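Local coordinates for protein DNA alpha-glucosyltransferase (Enterobacteria phage T4, PDB 1XV5) that is a glycosyltransferase of the GT-B clan, built on two Rossmann-like domains and modelled here together with uridine-5'-diphosphate, at residues 41-46 and 86-91; 126-131 and 153-158; 195-200 and 369-374. All blocks are in the same frame, centred on the assembly; numbering follows the deposited sequence.

Contact 1: residues 41-46 and 86-91; sequences KDKSFT and ATSVQE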
loop_
_atom_site.group_PDB
_atom_site.type_symbol
_atom_site.label_atom_id
_atom_site.label_comp_id
_atom_site.label_asym_id
_atom_site.label_seq_id
_atom_site.Cartn_x
_atom_site.Cartn_y
_atom_site.Cartn_z
ATOM N N LYS A 41 2.256 6.446 19.622
ATOM C CA LYS A 41 2.144 7.876 19.361
ATOM C C LYS A 41 3.494 8.585 19.491
ATOM O O LYS A 41 3.611 9.774 19.198
ATOM C CB LYS A 41 1.136 8.488 20.338
ATOM C CG LYS A 41 0.821 9.952 20.102
ATOM C CD LYS A 41 -0.185 10.460 21.124
ATOM C CE LYS A 41 -0.542 11.916 20.870
ATOM N NZ LYS A 41 -1.522 12.421 21.868
ATOM N N ASP A 42 4.508 7.839 19.920
ATOM C CA ASP A 42 5.856 8.373 20.114
ATOM C C ASP A 42 6.363 9.192 18.934
ATOM O O ASP A 42 7.014 10.221 19.116
ATOM C CB ASP A 42 6.825 7.226 20.403
ATOM C CG ASP A 42 6.398 6.400 21.597
ATOM O OD1 ASP A 42 7.110 6.414 22.625
ATOM O OD2 ASP A 42 5.339 5.742 21.508
ATOM N N LYS A 43 6.068 8.733 17.724
ATOM C CA LYS A 43 6.494 9.446 16.530
ATOM C C LYS A 43 5.264 9.866 15.734
ATOM O O LYS A 43 4.349 9.067 15.524
ATOM C CB LYS A 43 7.399 8.553 15.678
ATOM C CG LYS A 43 7.969 9.244 14.452
ATOM C CD LYS A 43 8.936 8.338 13.713
ATOM C CE LYS A 43 9.520 9.036 12.496
ATOM N NZ LYS A 43 10.489 8.166 11.778
ATOM N N SER A 44 5.240 11.123 15.302
ATOM C CA SER A 44 4.114 11.649 14.539
ATOM C C SER A 44 4.411 11.669 13.046
ATOM O O SER A 44 5.570 11.718 12.630
ATOM C CB SER A 44 3.772 13.064 15.011
ATOM O OG SER A 44 4.885 13.926 14.861
ATOM N N PHE A 45 3.355 11.629 12.241
ATOM C CA PHE A 45 3.508 11.638 10.796
ATOM C C PHE A 45 2.593 12.653 10.129
ATOM O O PHE A 45 1.589 13.076 10.699
ATOM C CB PHE A 45 3.238 10.245 10.228
ATOM C CG PHE A 45 4.098 9.171 10.827
ATOM C CD1 PHE A 45 3.782 8.617 12.064
ATOM C CD2 PHE A 45 5.231 8.720 10.160
ATOM C CE1 PHE A 45 4.582 7.628 12.628
ATOM C CE2 PHE A 45 6.039 7.729 10.717
ATOM C CZ PHE A 45 5.712 7.182 11.953
ATOM N N THR A 46 2.949 13.022 8.905
ATOM C CA THR A 46 2.203 14.003 8.129
ATOM C C THR A 46 0.818 13.565 7.654
ATOM O O THR A 46 -0.116 14.366 7.639
ATOM C CB THR A 46 3.020 14.433 6.887
ATOM O OG1 THR A 46 4.232 15.070 7.310
ATOM C CG2 THR A 46 2.219 15.397 6.021
ATOM N N ALA A 86 10.687 3.167 14.624
ATOM C CA ALA A 86 11.652 3.657 13.646
ATOM C C ALA A 86 12.991 3.931 14.327
ATOM O O ALA A 86 13.053 4.107 15.544
ATOM C CB ALA A 86 11.131 4.928 12.988
ATOM N N THR A 87 14.058 3.978 13.537
ATOM C CA THR A 87 15.397 4.213 14.069
ATOM C C THR A 87 15.593 5.580 14.726
ATOM O O THR A 87 16.626 5.824 15.347
ATOM C CB THR A 87 16.464 4.057 12.967
ATOM O OG1 THR A 87 16.141 4.915 11.867
ATOM C CG2 THR A 87 16.527 2.617 12.483
ATOM N N SER A 88 14.605 6.462 14.607
ATOM C CA SER A 88 14.723 7.801 15.182
ATOM C C SER A 88 14.071 7.995 16.551
ATOM O O SER A 88 14.123 9.090 17.113
ATOM C CB SER A 88 14.153 8.834 14.207
ATOM O OG SER A 88 12.779 8.596 13.956
ATOM N N VAL A 89 13.462 6.949 17.095
ATOM C CA VAL A 89 12.811 7.070 18.396
ATOM C C VAL A 89 13.823 7.100 19.538
ATOM O O VAL A 89 14.946 6.619 19.398
ATOM C CB VAL A 89 11.834 5.903 18.648
ATOM C CG1 VAL A 89 10.785 5.859 17.547
ATOM C CG2 VAL A 89 12.598 4.592 18.722
ATOM N N GLN A 90 13.420 7.672 20.667
ATOM C CA GLN A 90 14.293 7.744 21.831
ATOM C C GLN A 90 14.397 6.364 22.466
ATOM O O GLN A 90 13.509 5.527 22.302
ATOM C CB GLN A 90 13.750 8.745 22.855
ATOM C CG GLN A 90 13.778 10.194 22.395
ATOM C CD GLN A 90 13.407 11.164 23.506
ATOM O OE1 GLN A 90 14.070 11.218 24.544
ATOM N NE2 GLN A 90 12.346 11.934 23.292
ATOM N N GLU A 91 15.483 6.135 23.198
ATOM C CA GLU A 91 15.723 4.855 23.853
ATOM C C GLU A 91 14.530 4.279 24.607
ATOM O O GLU A 91 14.247 3.085 24.508
ATOM C CB GLU A 91 16.916 4.972 24.808
ATOM C CG GLU A 91 18.247 5.155 24.100
ATOM C CD GLU A 91 18.554 4.014 23.146
ATOM O OE1 GLU A 91 18.625 2.854 23.609
ATOM O OE2 GLU A 91 18.722 4.276 21.935
#
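Two loops without regular structure pass each other here, nearest at K43 and V89, whose CA atoms lie 7.0 Å apart. Residues A86 to V89 form a type I beta turn closed by the bond from V89 N to A86 O, and the lysine meets this turn with the end of its chain. K43 is stretched to its full length, with CG anti to the backbone N (chi1 -176°) and every later torsion also near 180°, which carries the ammonium group away from its own loop. There K43 NZ donates a hydrogen bond of 3.2 Å to S88 OG, and it also rests on a methyl group, with A86 CB 3.5 Å from K43 NZ. The last methylenes come in beside the bond: K43 CE is 3.6 Å from S88 OG, so that from CD to NZ the chain end reaches the serine hydroxyl and the alanine methyl. Beside the lysine, the D42 carboxylate binds T93 OG1 and the backbone N atoms of L62 and A63, tying its loop to helix 91-103 through T93 and to the loop after strand 58-60 through L62 and A63. A86 also packs on R10. The two loops follow strands 34-40 and 78-83, which flank strand 3-8 in the parallel sheet, so they meet at its carboxyl edge, where the strand order reverses as in Rossmann-like domains.

Contact 2: residues 126-131 and 153-158; sequences LGLEET and KEWYPE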
loop_
_atom_site.group_PDB
_atom_site.type_symbol
_atom_site.label_atom_id
_atom_site.label_comp_id
_atom_site.label_asym_id
_atom_site.label_seq_id
_atom_site.Cartn_x
_atom_site.Cartn_y
_atom_site.Cartn_z
ATOM N N LEU A 126 13.683 -0.771 14.235
ATOM C CA LEU A 126 14.356 -1.117 15.479
ATOM C C LEU A 126 13.529 -2.210 16.140
ATOM O O LEU A 126 12.303 -2.111 16.208
ATOM C CB LEU A 126 14.447 0.091 16.416
ATOM C CG LEU A 126 15.442 1.203 16.070
ATOM C CD1 LEU A 126 15.355 2.305 17.116
ATOM C CD2 LEU A 126 16.852 0.639 16.015
ATOM N N GLY A 127 14.199 -3.259 16.609
ATOM C CA GLY A 127 13.499 -4.345 17.267
ATOM C C GLY A 127 12.760 -5.300 16.345
ATOM O O GLY A 127 11.915 -6.069 16.801
ATOM N N LEU A 128 13.066 -5.264 15.054
ATOM C CA LEU A 128 12.400 -6.162 14.115
ATOM C C LEU A 128 12.816 -7.610 14.369
ATOM O O LEU A 128 11.997 -8.525 14.281
ATOM C CB LEU A 128 12.734 -5.780 12.670
ATOM C CG LEU A 128 12.025 -6.620 11.601
ATOM C CD1 LEU A 128 10.517 -6.558 11.813
ATOM C CD2 LEU A 128 12.393 -6.105 10.219
ATOM N N GLU A 129 14.092 -7.813 14.687
ATOM C CA GLU A 129 14.596 -9.155 14.955
ATOM C C GLU A 129 13.876 -9.773 16.145
ATOM O O GLU A 129 13.448 -10.924 16.089
ATOM C CB GLU A 129 16.106 -9.129 15.227
ATOM C CG GLU A 129 16.685 -10.512 15.504
ATOM C CD GLU A 129 18.187 -10.507 15.746
ATOM O OE1 GLU A 129 18.755 -11.606 15.921
ATOM O OE2 GLU A 129 18.799 -9.417 15.761
ATOM N N GLU A 130 13.744 -9.002 17.222
ATOM C CA GLU A 130 13.075 -9.484 18.423
ATOM C C GLU A 130 11.608 -9.769 18.138
ATOM O O GLU A 130 11.018 -10.690 18.701
ATOM C CB GLU A 130 13.195 -8.456 19.553
ATOM C CG GLU A 130 14.601 -8.329 20.121
ATOM C CD GLU A 130 15.451 -7.297 19.405
ATOM O OE1 GLU A 130 15.254 -7.080 18.192
ATOM O OE2 GLU A 130 16.332 -6.709 20.063
ATOM N N THR A 131 11.027 -8.970 17.255
ATOM C CA THR A 131 9.631 -9.131 16.884
ATOM C C THR A 131 9.463 -10.442 16.124
ATOM O O THR A 131 8.533 -11.213 16.379
ATOM C CB THR A 131 9.168 -7.962 15.993
ATOM O OG1 THR A 131 9.380 -6.725 16.687
ATOM C CG2 THR A 131 7.690 -8.103 15.649
ATOM N N LYS A 153 17.949 -14.641 6.770
ATOM C CA LYS A 153 19.151 -15.461 6.745
ATOM C C LYS A 153 20.230 -14.849 7.624
ATOM O O LYS A 153 21.173 -15.529 8.028
ATOM C CB LYS A 153 19.653 -15.623 5.308
ATOM C CG LYS A 153 18.679 -16.398 4.430
ATOM C CD LYS A 153 19.279 -16.776 3.088
ATOM C CE LYS A 153 18.308 -17.641 2.295
ATOM N NZ LYS A 153 18.884 -18.114 1.007
ATOM N N GLU A 154 20.076 -13.566 7.931
ATOM C CA GLU A 154 21.033 -12.865 8.774
ATOM C C GLU A 154 20.734 -13.148 10.243
ATOM O O GLU A 154 21.648 -13.249 11.062
ATOM C CB GLU A 154 20.966 -11.361 8.513
ATOM C CG GLU A 154 21.974 -10.548 9.303
ATOM C CD GLU A 154 21.945 -9.076 8.940
ATOM O OE1 GLU A 154 22.103 -8.758 7.743
ATOM O OE2 GLU A 154 21.766 -8.240 9.851
ATOM N N TRP A 155 19.454 -13.279 10.570
ATOM C CA TRP A 155 19.052 -13.557 11.944
ATOM C C TRP A 155 19.136 -15.052 12.232
ATOM O O TRP A 155 19.309 -15.464 13.378
ATOM C CB TRP A 155 17.622 -13.065 12.199
ATOM C CG TRP A 155 17.434 -11.587 12.008
ATOM C CD1 TRP A 155 18.276 -10.590 12.419
ATOM C CD2 TRP A 155 16.311 -10.938 11.400
ATOM N NE1 TRP A 155 17.744 -9.361 12.104
ATOM C CE2 TRP A 155 16.539 -9.545 11.478
ATOM C CE3 TRP A 155 15.132 -11.398 10.797
ATOM C CZ2 TRP A 155 15.630 -8.607 10.976
ATOM C CZ3 TRP A 155 14.229 -10.464 10.297
ATOM C CH2 TRP A 155 14.485 -9.085 10.390
ATOM N N TYR A 156 19.010 -15.853 11.180
ATOM C CA TYR A 156 19.070 -17.307 11.285
ATOM C C TYR A 156 20.106 -17.808 10.282
ATOM O O TYR A 156 19.764 -18.405 9.260
ATOM C CB TYR A 156 17.698 -17.905 10.973
ATOM C CG TYR A 156 16.614 -17.439 11.917
ATOM C CD1 TYR A 156 16.412 -18.068 13.145
ATOM C CD2 TYR A 156 15.810 -16.344 11.598
ATOM C CE1 TYR A 156 15.437 -17.619 14.033
ATOM C CE2 TYR A 156 14.834 -15.885 12.478
ATOM C CZ TYR A 156 14.652 -16.526 13.694
ATOM O OH TYR A 156 13.684 -16.079 14.562
ATOM N N PRO A 157 21.395 -17.568 10.570
ATOM C CA PRO A 157 22.511 -17.974 9.711
ATOM C C PRO A 157 22.563 -19.460 9.380
ATOM O O PRO A 157 22.347 -20.312 10.242
ATOM C CB PRO A 157 23.734 -17.511 10.500
ATOM C CG PRO A 157 23.280 -17.642 11.917
ATOM C CD PRO A 157 21.893 -17.053 11.857
ATOM N N GLU A 158 22.851 -19.757 8.115
ATOM C CA GLU A 158 22.951 -21.132 7.645
ATOM C C GLU A 158 24.301 -21.701 8.067
ATOM O O GLU A 158 24.725 -22.752 7.586
ATOM C CB GLU A 158 22.807 -21.176 6.119
ATOM C CG GLU A 158 21.417 -20.783 5.618
ATOM C CD GLU A 158 21.337 -20.667 4.103
ATOM O OE1 GLU A 158 20.218 -20.481 3.574
ATOM O OE2 GLU A 158 22.391 -20.755 3.440
#
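W155 lies with one face of its indole under the side chain of E129, whose CG stands 3.7 Å from the centroid of the five-membered ring and 19° off the ring normal, a CH-pi contact. This joins two helices of the N-terminal Rossmann-like domain, 128-134 and 146-155, which are consecutive in the chain apart from the intervening strand 137-140. The glutamate chain is fully extended, with CG anti to the backbone N (chi1 -180°), and runs over the pyrrole ring from CB near NE1 to CD near CD1. CB and CG cover the ring, whereas the carboxylate, its plane only 19° from that of the indole, runs out past the rim, E129 CD lying 3.3 Å from W155 CD1. L128 approaches differently: its CD2 meets the benzo end of the indole at the edge, 3.6 Å from W155 CH2, and the two side chains cross at about a right angle. E129 OE1 forms a salt bridge with R133 NH2, which also binds W155 O at the end of helix 146-155 and so links the two helices; the same arginine makes a cation-pi contact with Y156. V132 adds to the packing against W155. At the start of helix 128-134, where G127 is the N-cap residue, T131 OG1 donates a 2.6 Å bond to G127 O, and T131 N reaches that oxygen from the opposite face of the carbonyl plane.

Contact 3: residues 195-200 and 369-374; sequences INMNIN and ALYDRE
The ring of Y371 presents one face to the end of M197, and the thioether lies across it at a slant. The methyl carbon M197 CE sits almost over the ring centre, 3.5 Å from the centroid and 10° off the normal, a CH-pi contact. The sulfur is displaced toward the CD1-CE1 side: M197 SD is 4.0 Å from the centroid of the Y371 ring in an oblique Met-aromatic contact. A bend in the methionine chain (chi2 -62°) sets CE over the face and leaves SD slanting off that side. I195 comes obliquely to the CE2 and hydroxyl end, from the same side of the ring plane as the methionine, its CD1 lying 3.6 Å from Y371 CE2 and its CG2 3.8 Å from Y371 OH. This places Y371, projecting from helix 368-386, at the amino-terminal edge of the parallel sheet in the C-terminal Rossmann-like domain of the GT-B fold. Its hydroxyl is hydrogen-bonded to G289 O, at the start of strand 288-293, and its ring also packs on I319, the first residue of strand 319-323. The buried polar end of the tyrosine thus has a backbone partner within the sheet. A second tie between loop and helix comes from R368, whose NH1 binds I195 O. M197 sits within a type I turn from N196 to I199 that leads into strand 199-203, and in it N198 N donates to N196 OD1 (3.0 Å) to form an Asx turn.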
loop_
_atom_site.group_PDB
_atom_site.type_symbol
_atom_site.label_atom_id
_atom_site.label_comp_id
_atom_site.label_asym_id
_atom_site.label_seq_id
_atom_site.Cartn_x
_atom_site.Cartn_y
_atom_site.Cartn_z
ATOM N N ILE A 195 -17.735 11.206 -15.892
ATOM C CA ILE A 195 -16.276 11.160 -15.946
ATOM C C ILE A 195 -15.624 12.088 -16.970
ATOM O O ILE A 195 -16.018 12.119 -18.134
ATOM C CB ILE A 195 -15.802 9.712 -16.210
ATOM C CG1 ILE A 195 -16.241 8.812 -15.052
ATOM C CG2 ILE A 195 -14.283 9.669 -16.377
ATOM C CD1 ILE A 195 -15.916 7.350 -15.254
ATOM N N ASN A 196 -14.626 12.846 -16.521
ATOM C CA ASN A 196 -13.905 13.756 -17.408
ATOM C C ASN A 196 -12.779 12.945 -18.040
ATOM O O ASN A 196 -11.747 12.707 -17.417
ATOM C CB ASN A 196 -13.314 14.929 -16.625
ATOM C CG ASN A 196 -12.713 15.989 -17.531
ATOM O OD1 ASN A 196 -12.213 15.685 -18.615
ATOM N ND2 ASN A 196 -12.750 17.245 -17.086
ATOM N N MET A 197 -12.989 12.526 -19.281
ATOM C CA MET A 197 -12.015 11.718 -20.006
ATOM C C MET A 197 -10.639 12.355 -20.212
ATOM O O MET A 197 -9.660 11.646 -20.434
ATOM C CB MET A 197 -12.592 11.323 -21.371
ATOM C CG MET A 197 -13.816 10.424 -21.289
ATOM S SD MET A 197 -13.446 8.841 -20.503
ATOM C CE MET A 197 -15.075 8.303 -20.015
ATOM N N ASN A 198 -10.551 13.679 -20.133
ATOM C CA ASN A 198 -9.265 14.334 -20.351
ATOM C C ASN A 198 -8.382 14.440 -19.114
ATOM O O ASN A 198 -7.256 14.926 -19.195
ATOM C CB ASN A 198 -9.472 15.724 -20.954
ATOM C CG ASN A 198 -10.164 15.670 -22.302
ATOM O OD1 ASN A 198 -10.000 14.709 -23.057
ATOM N ND2 ASN A 198 -10.928 16.706 -22.620
ATOM N N ILE A 199 -8.884 13.973 -17.975
ATOM C CA ILE A 199 -8.107 14.023 -16.742
ATOM C C ILE A 199 -7.343 12.721 -16.528
ATOM O O ILE A 199 -7.923 11.632 -16.555
ATOM C CB ILE A 199 -9.009 14.256 -15.507
ATOM C CG1 ILE A 199 -9.854 15.515 -15.704
ATOM C CG2 ILE A 199 -8.150 14.360 -14.254
ATOM C CD1 ILE A 199 -9.057 16.773 -15.997
ATOM N N ASN A 200 -6.036 12.848 -16.322
ATOM C CA ASN A 200 -5.167 11.707 -16.085
ATOM C C ASN A 200 -4.607 11.927 -14.690
ATOM O O ASN A 200 -3.826 12.848 -14.467
ATOM C CB ASN A 200 -4.061 11.676 -17.140
ATOM C CG ASN A 200 -4.618 11.595 -18.551
ATOM O OD1 ASN A 200 -4.938 12.613 -19.173
ATOM N ND2 ASN A 200 -4.760 10.380 -19.052
ATOM N N ALA A 369 -19.188 3.371 -24.239
ATOM C CA ALA A 369 -19.612 1.983 -24.055
ATOM C C ALA A 369 -18.406 1.075 -23.840
ATOM O O ALA A 369 -18.421 0.205 -22.967
ATOM C CB ALA A 369 -20.422 1.509 -25.258
ATOM N N LEU A 370 -17.368 1.277 -24.647
ATOM C CA LEU A 370 -16.142 0.501 -24.540
ATOM C C LEU A 370 -15.512 0.795 -23.181
ATOM O O LEU A 370 -15.100 -0.115 -22.457
ATOM C CB LEU A 370 -15.171 0.896 -25.658
ATOM C CG LEU A 370 -13.769 0.281 -25.641
ATOM C CD1 LEU A 370 -13.861 -1.238 -25.695
ATOM C CD2 LEU A 370 -12.967 0.818 -26.824
ATOM N N TYR A 371 -15.447 2.081 -22.847
ATOM C CA TYR A 371 -14.880 2.531 -21.579
ATOM C C TYR A 371 -15.535 1.759 -20.438
ATOM O O TYR A 371 -14.853 1.206 -19.569
ATOM C CB TYR A 371 -15.144 4.031 -21.393
ATOM C CG TYR A 371 -14.515 4.631 -20.147
ATOM C CD1 TYR A 371 -13.272 5.262 -20.202
ATOM C CD2 TYR A 371 -15.153 4.543 -18.911
ATOM C CE1 TYR A 371 -12.675 5.791 -19.051
ATOM C CE2 TYR A 371 -14.569 5.064 -17.756
ATOM C CZ TYR A 371 -13.330 5.686 -17.832
ATOM O OH TYR A 371 -12.753 6.200 -16.692
ATOM N N ASP A 372 -16.865 1.725 -20.450
ATOM C CA ASP A 372 -17.623 1.032 -19.412
ATOM C C ASP A 372 -17.300 -0.456 -19.365
ATOM O O ASP A 372 -17.086 -1.016 -18.287
ATOM C CB ASP A 372 -19.125 1.240 -19.632
ATOM C CG ASP A 372 -19.784 1.988 -18.486
ATOM O OD1 ASP A 372 -20.915 2.480 -18.673
ATOM O OD2 ASP A 372 -19.179 2.078 -17.394
ATOM N N ARG A 373 -17.263 -1.103 -20.526
ATOM C CA ARG A 373 -16.952 -2.525 -20.560
ATOM C C ARG A 373 -15.570 -2.778 -19.978
ATOM O O ARG A 373 -15.379 -3.701 -19.190
ATOM C CB ARG A 373 -16.994 -3.074 -21.992
ATOM C CG ARG A 373 -18.388 -3.150 -22.597
ATOM C CD ARG A 373 -18.405 -4.058 -23.825
ATOM N NE ARG A 373 -17.620 -3.520 -24.937
ATOM C CZ ARG A 373 -18.037 -2.554 -25.751
ATOM N NH1 ARG A 373 -19.236 -2.012 -25.584
ATOM N NH2 ARG A 373 -17.254 -2.130 -26.735
ATOM N N GLU A 374 -14.605 -1.948 -20.361
ATOM C CA GLU A 374 -13.241 -2.127 -19.884
ATOM C C GLU A 374 -13.090 -1.964 -18.378
ATOM O O GLU A 374 -12.416 -2.771 -17.737
ATOM C CB GLU A 374 -12.293 -1.180 -20.620
ATOM C CG GLU A 374 -12.177 -1.498 -22.108
ATOM C CD GLU A 374 -11.735 -2.931 -22.368
ATOM O OE1 GLU A 374 -10.626 -3.307 -21.930
ATOM O OE2 GLU A 374 -12.497 -3.684 -23.013
#

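Overall arrangement
From the N terminus, the chain first closes contact 1 across 39 intervening residues, then contact 2 across 21, and finally contact 3 across 168. The three loops follow in series, none nesting in or crossing another. Contacts 1 and 2 both belong to the N-terminal domain and touch directly: the L126 CD1 methyl packs 3.3 Å from A86 O, linking the turn of contact 1 to the lead-in of helix 128-134. Contact 3 stands on the opposite side of the chain's centre, its own centre about 43 Å from that of contact 1 and 48 Å from that of contact 2. It joins the entry into the C-terminal domain's first strand to helix 368-386, near the chain's end.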